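Local coordinates for PHD finger protein 14 (Danio rerio, PDB 7D86) that binds histone H3, preferentially its unmodified form, through a PHD–zinc knuckle–PHD module, and represses PDGFRA expression to regulate mesenchymal cell proliferation, at residues A[99-104]-A[157-162]; A[105-110]-A[179-184]. One frame throughout, in Å; residues are numbered along the deposited sequence.

Contact 1: A[99-104]-A[157-162]; sequences ALYVPG and FHVTCA. With ZN (zinc ion), chain D.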
# COMPACT_ATOMS: atom_id res chain seq x y z
N ALA A 99 -5.38 1.10 1.07
CA ALA A 99 -6.67 0.50 1.40
C ALA A 99 -6.53 -0.64 2.39
O ALA A 99 -7.44 -0.88 3.19
CB ALA A 99 -7.36 0.02 0.12
N LEU A 100 -5.39 -1.34 2.38
CA LEU A 100 -5.21 -2.46 3.30
C LEU A 100 -4.96 -2.01 4.73
O LEU A 100 -5.24 -2.75 5.67
CB LEU A 100 -4.05 -3.34 2.84
CG LEU A 100 -4.23 -3.94 1.45
CD1 LEU A 100 -3.00 -4.73 1.03
CD2 LEU A 100 -5.49 -4.81 1.43
N TYR A 101 -4.41 -0.81 4.91
CA TYR A 101 -3.93 -0.43 6.24
C TYR A 101 -4.70 0.69 6.90
O TYR A 101 -4.67 0.79 8.12
CB TYR A 101 -2.44 -0.05 6.17
CG TYR A 101 -1.54 -1.25 6.03
CD1 TYR A 101 -1.27 -1.79 4.77
CD2 TYR A 101 -0.97 -1.85 7.15
CE1 TYR A 101 -0.46 -2.90 4.63
CE2 TYR A 101 -0.14 -2.96 7.01
CZ TYR A 101 0.10 -3.48 5.75
OH TYR A 101 0.90 -4.58 5.60
N VAL A 102 -5.40 1.53 6.14
CA VAL A 102 -6.20 2.59 6.75
C VAL A 102 -7.44 1.95 7.37
O VAL A 102 -8.20 1.26 6.68
CB VAL A 102 -6.56 3.69 5.73
CG1 VAL A 102 -7.53 4.70 6.37
CG2 VAL A 102 -5.30 4.39 5.24
N PRO A 103 -7.67 2.13 8.67
CA PRO A 103 -8.86 1.54 9.30
C PRO A 103 -10.16 2.01 8.66
O PRO A 103 -10.28 3.14 8.19
CB PRO A 103 -8.77 2.01 10.76
CG PRO A 103 -7.32 2.29 10.99
CD PRO A 103 -6.76 2.74 9.65
N GLY A 104 -11.15 1.13 8.66
CA GLY A 104 -12.47 1.46 8.17
C GLY A 104 -12.65 1.35 6.67
O GLY A 104 -13.74 1.66 6.17
N PHE A 157 2.17 7.87 10.49
CA PHE A 157 2.80 7.95 9.18
C PHE A 157 1.81 7.52 8.10
O PHE A 157 0.89 6.74 8.36
CB PHE A 157 4.07 7.08 9.10
CG PHE A 157 4.04 5.88 10.02
CD1 PHE A 157 3.19 4.82 9.78
CD2 PHE A 157 4.90 5.82 11.12
CE1 PHE A 157 3.17 3.71 10.63
CE2 PHE A 157 4.88 4.72 11.97
CZ PHE A 157 4.02 3.66 11.72
N HIS A 158 2.02 8.04 6.89
CA HIS A 158 1.27 7.54 5.75
C HIS A 158 1.61 6.08 5.52
O HIS A 158 2.72 5.63 5.81
CB HIS A 158 1.60 8.33 4.48
CG HIS A 158 1.22 9.77 4.54
ND1 HIS A 158 2.14 10.79 4.52
CD2 HIS A 158 -0.00 10.36 4.62
CE1 HIS A 158 1.51 11.95 4.58
NE2 HIS A 158 0.21 11.72 4.64
N VAL A 159 0.66 5.34 4.95
CA VAL A 159 0.88 3.92 4.68
C VAL A 159 2.06 3.73 3.74
O VAL A 159 2.90 2.85 3.94
CB VAL A 159 -0.39 3.26 4.12
CG1 VAL A 159 -0.11 1.80 3.76
CG2 VAL A 159 -1.53 3.38 5.13
N THR A 160 2.15 4.56 2.69
CA THR A 160 3.22 4.39 1.71
C THR A 160 4.56 4.89 2.24
O THR A 160 5.61 4.39 1.83
CB THR A 160 2.87 5.11 0.41
OG1 THR A 160 2.41 6.44 0.69
CG2 THR A 160 1.76 4.34 -0.32
N CYS A 161 4.54 5.88 3.14
CA CYS A 161 5.77 6.30 3.79
C CYS A 161 6.30 5.19 4.70
O CYS A 161 7.50 4.91 4.71
CB CYS A 161 5.54 7.59 4.58
SG CYS A 161 5.24 9.07 3.53
N ALA A 162 5.40 4.54 5.44
CA ALA A 162 5.81 3.38 6.23
C ALA A 162 6.26 2.24 5.33
O ALA A 162 7.22 1.53 5.65
CB ALA A 162 4.65 2.93 7.14
ZN ZN D . 4.22 10.76 4.74
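Y101, at the C-terminal end of helix 96-101, meets V159 mainly through the root of its side chain: Y101 CB lies 3.7 Å from V159 CG2, and CG1 of the same valine sits 3.8 Å from that CB. With Y101 CG anti to the carbonyl carbon (chi1 -75°), the tyrosine side chain crosses that of V159 at about a right angle, and V159 CG1 comes within 3.9 Å of Y101 CD1. The phenol itself is anchored farther on, where Y101 OH hydrogen-bonds to S169 O. At V102 the backbone leaves helical geometry, and V102 CG2 closes on V159 CG2 at 3.9 Å. Both methyls of V159 are thus engaged, CG1 by the tyrosine and CG2 by both residues. An alanine at V159 would remove both methyls and would probably leave a gap facing Y101 CB and V102 CG2. V159 is the first helical residue after the N-cap position of H158, whose ND1 binds zinc at 2.1 Å; C161 SG binds the same ion at 2.3 Å, with C131 and C134 completing the site. No hydrogen bond joins the two segments, and all three touching residues are buried. The chemistry therefore implies a purely apolar seam burying 124 Å², both sides summed, where the C2HC pre-PHD finger packs against the zinc-bearing turn of the second PHD finger.

Contact 2: A[105-110]-A[179-184]; sequences VAFGDI and DPFFAY. With MG (magnesium ion), chain G.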
# COMPACT_ATOMS: atom_id res chain seq x y z
N VAL A 105 -11.63 0.93 5.94
CA VAL A 105 -11.74 0.67 4.52
C VAL A 105 -12.06 -0.81 4.34
O VAL A 105 -11.40 -1.68 4.92
CB VAL A 105 -10.44 1.05 3.78
CG1 VAL A 105 -10.59 0.81 2.29
CG2 VAL A 105 -10.09 2.52 4.04
N ALA A 106 -13.10 -1.11 3.56
CA ALA A 106 -13.44 -2.49 3.24
C ALA A 106 -12.56 -2.92 2.07
O ALA A 106 -12.94 -2.81 0.91
CB ALA A 106 -14.92 -2.64 2.92
N PHE A 107 -11.37 -3.42 2.40
CA PHE A 107 -10.37 -3.69 1.37
C PHE A 107 -10.64 -4.98 0.60
O PHE A 107 -10.10 -5.15 -0.50
CB PHE A 107 -8.96 -3.72 1.97
CG PHE A 107 -8.85 -4.50 3.25
CD1 PHE A 107 -8.80 -5.88 3.24
CD2 PHE A 107 -8.77 -3.84 4.47
CE1 PHE A 107 -8.69 -6.60 4.42
CE2 PHE A 107 -8.66 -4.55 5.65
CZ PHE A 107 -8.62 -5.93 5.63
N GLY A 108 -11.47 -5.87 1.14
CA GLY A 108 -11.88 -7.03 0.38
C GLY A 108 -12.70 -6.72 -0.86
O GLY A 108 -13.08 -7.65 -1.57
N ASP A 109 -12.98 -5.44 -1.12
CA ASP A 109 -13.77 -5.08 -2.29
C ASP A 109 -13.06 -5.46 -3.58
O ASP A 109 -13.67 -5.99 -4.51
CB ASP A 109 -14.08 -3.59 -2.27
CG ASP A 109 -15.08 -3.21 -1.19
OD1 ASP A 109 -15.81 -4.10 -0.71
OD2 ASP A 109 -15.12 -2.02 -0.83
N ILE A 110 -11.75 -5.18 -3.66
CA ILE A 110 -11.01 -5.43 -4.89
C ILE A 110 -10.93 -6.92 -5.19
O ILE A 110 -10.91 -7.31 -6.36
CB ILE A 110 -9.62 -4.78 -4.81
CG1 ILE A 110 -8.79 -5.40 -3.69
CG2 ILE A 110 -9.75 -3.28 -4.61
CD1 ILE A 110 -7.76 -6.40 -4.17
N ASP A 179 -7.51 -8.98 11.74
CA ASP A 179 -6.94 -7.97 10.84
C ASP A 179 -5.46 -8.30 10.71
O ASP A 179 -4.67 -7.94 11.60
CB ASP A 179 -7.15 -6.56 11.41
CG ASP A 179 -6.62 -5.43 10.48
OD1 ASP A 179 -6.17 -5.66 9.35
OD2 ASP A 179 -6.67 -4.26 10.92
N PRO A 180 -5.03 -9.00 9.66
CA PRO A 180 -3.63 -9.43 9.58
C PRO A 180 -2.66 -8.32 9.21
O PRO A 180 -1.44 -8.55 9.25
CB PRO A 180 -3.67 -10.51 8.48
CG PRO A 180 -4.80 -10.10 7.61
CD PRO A 180 -5.83 -9.45 8.51
N PHE A 181 -3.13 -7.13 8.86
CA PHE A 181 -2.25 -6.06 8.40
C PHE A 181 -1.89 -5.15 9.56
O PHE A 181 -2.77 -4.53 10.16
CB PHE A 181 -2.92 -5.28 7.27
CG PHE A 181 -3.21 -6.11 6.07
CD1 PHE A 181 -2.21 -6.43 5.17
CD2 PHE A 181 -4.49 -6.59 5.83
CE1 PHE A 181 -2.47 -7.20 4.05
CE2 PHE A 181 -4.76 -7.37 4.73
CZ PHE A 181 -3.74 -7.68 3.83
N PHE A 182 -0.60 -5.07 9.88
CA PHE A 182 -0.17 -4.21 10.97
C PHE A 182 1.13 -3.51 10.59
O PHE A 182 1.82 -3.89 9.64
CB PHE A 182 -0.00 -5.01 12.28
CG PHE A 182 1.00 -6.12 12.18
CD1 PHE A 182 0.64 -7.35 11.65
CD2 PHE A 182 2.29 -5.95 12.64
CE1 PHE A 182 1.56 -8.38 11.56
CE2 PHE A 182 3.22 -6.97 12.56
CZ PHE A 182 2.85 -8.19 12.02
N ALA A 183 1.44 -2.46 11.34
CA ALA A 183 2.62 -1.65 11.10
C ALA A 183 3.26 -1.24 12.42
O ALA A 183 2.56 -0.95 13.39
CB ALA A 183 2.27 -0.40 10.30
N TYR A 184 4.58 -1.18 12.41
CA TYR A 184 5.38 -0.77 13.57
C TYR A 184 6.26 0.41 13.19
O TYR A 184 6.82 0.44 12.09
CB TYR A 184 6.27 -1.90 14.08
CG TYR A 184 5.57 -3.09 14.69
CD1 TYR A 184 4.44 -2.95 15.48
CD2 TYR A 184 6.06 -4.37 14.47
CE1 TYR A 184 3.82 -4.06 16.04
CE2 TYR A 184 5.46 -5.48 15.02
CZ TYR A 184 4.33 -5.32 15.80
OH TYR A 184 3.74 -6.43 16.32
MG MG G . -6.46 -2.87 9.56
O HOH W 1 -4.40 -2.72 9.84
O HOH W 2 -6.21 -3.97 7.87
O HOH W 3 -8.54 -2.81 9.47
O HOH W 4 -6.61 -1.23 8.31
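F107 and F181 form a T-shaped (edge-to-face) pair that supplies the close packing here: the edge of F181 is directed at the face of F107, with ring centroids 5.5 Å apart and planes at 82°. The nearest atoms are F107 CE1 and F181 CE2, 4.0 Å from each other. F107 reaches this position with CG between its backbone N and carbonyl carbon (chi1 45°), the less roomy side of the CA atom. L100 touches both phenyl groups, and Y101 adds a second edge-to-face pair with F181, so helix 96-101 backs the aromatic contact. Toward solvent the fit is looser: D179 OD1 comes no nearer than 4.5 Å to F107 CZ, a distance at which it only flanks the ring. The carboxylate instead works on a magnesium ion, held by D179 OD2 at 2.0 Å and by four waters. Water 1 and water 3 lie across the ion from each other, and water 1 donates to F181 O at 2.5 Å, linking the hydrated ion to the strand. F181 N also makes a weak hydrogen bond to D179 OD1, at 3.4 Å. Just 100 Å², both sides summed, is buried, as suits a surface contact. It ties the loop after helix 96-101 to the antiparallel pair of strands 168-170 and 181-183 in the second PHD finger, an association of the kind that makes up an extended PHD domain.

Overall arrangement
The two contacts lie side by side, centres about 9 Å apart, inside the same PHD-zinc-finger-like region. Their segments alternate along the chain: 99-104 runs directly into 105-110, whereas 157-162 and 179-184 follow later, separated by strand 168-170. The continuous run 99-110 thus leaves helix 96-101 and engages two parts of the second PHD finger, first the turn into helix 159-164, then strand 181-183. Direct touches join the contacts, with Y101 CE2 3.6 Å from F181 CB and A99 O 3.5 Å from F107 CB. Contact 1 is the buried inner part and contact 2 its surface continuation; together they unite pre-PHD and PHD fingers within the histone H3-binding module.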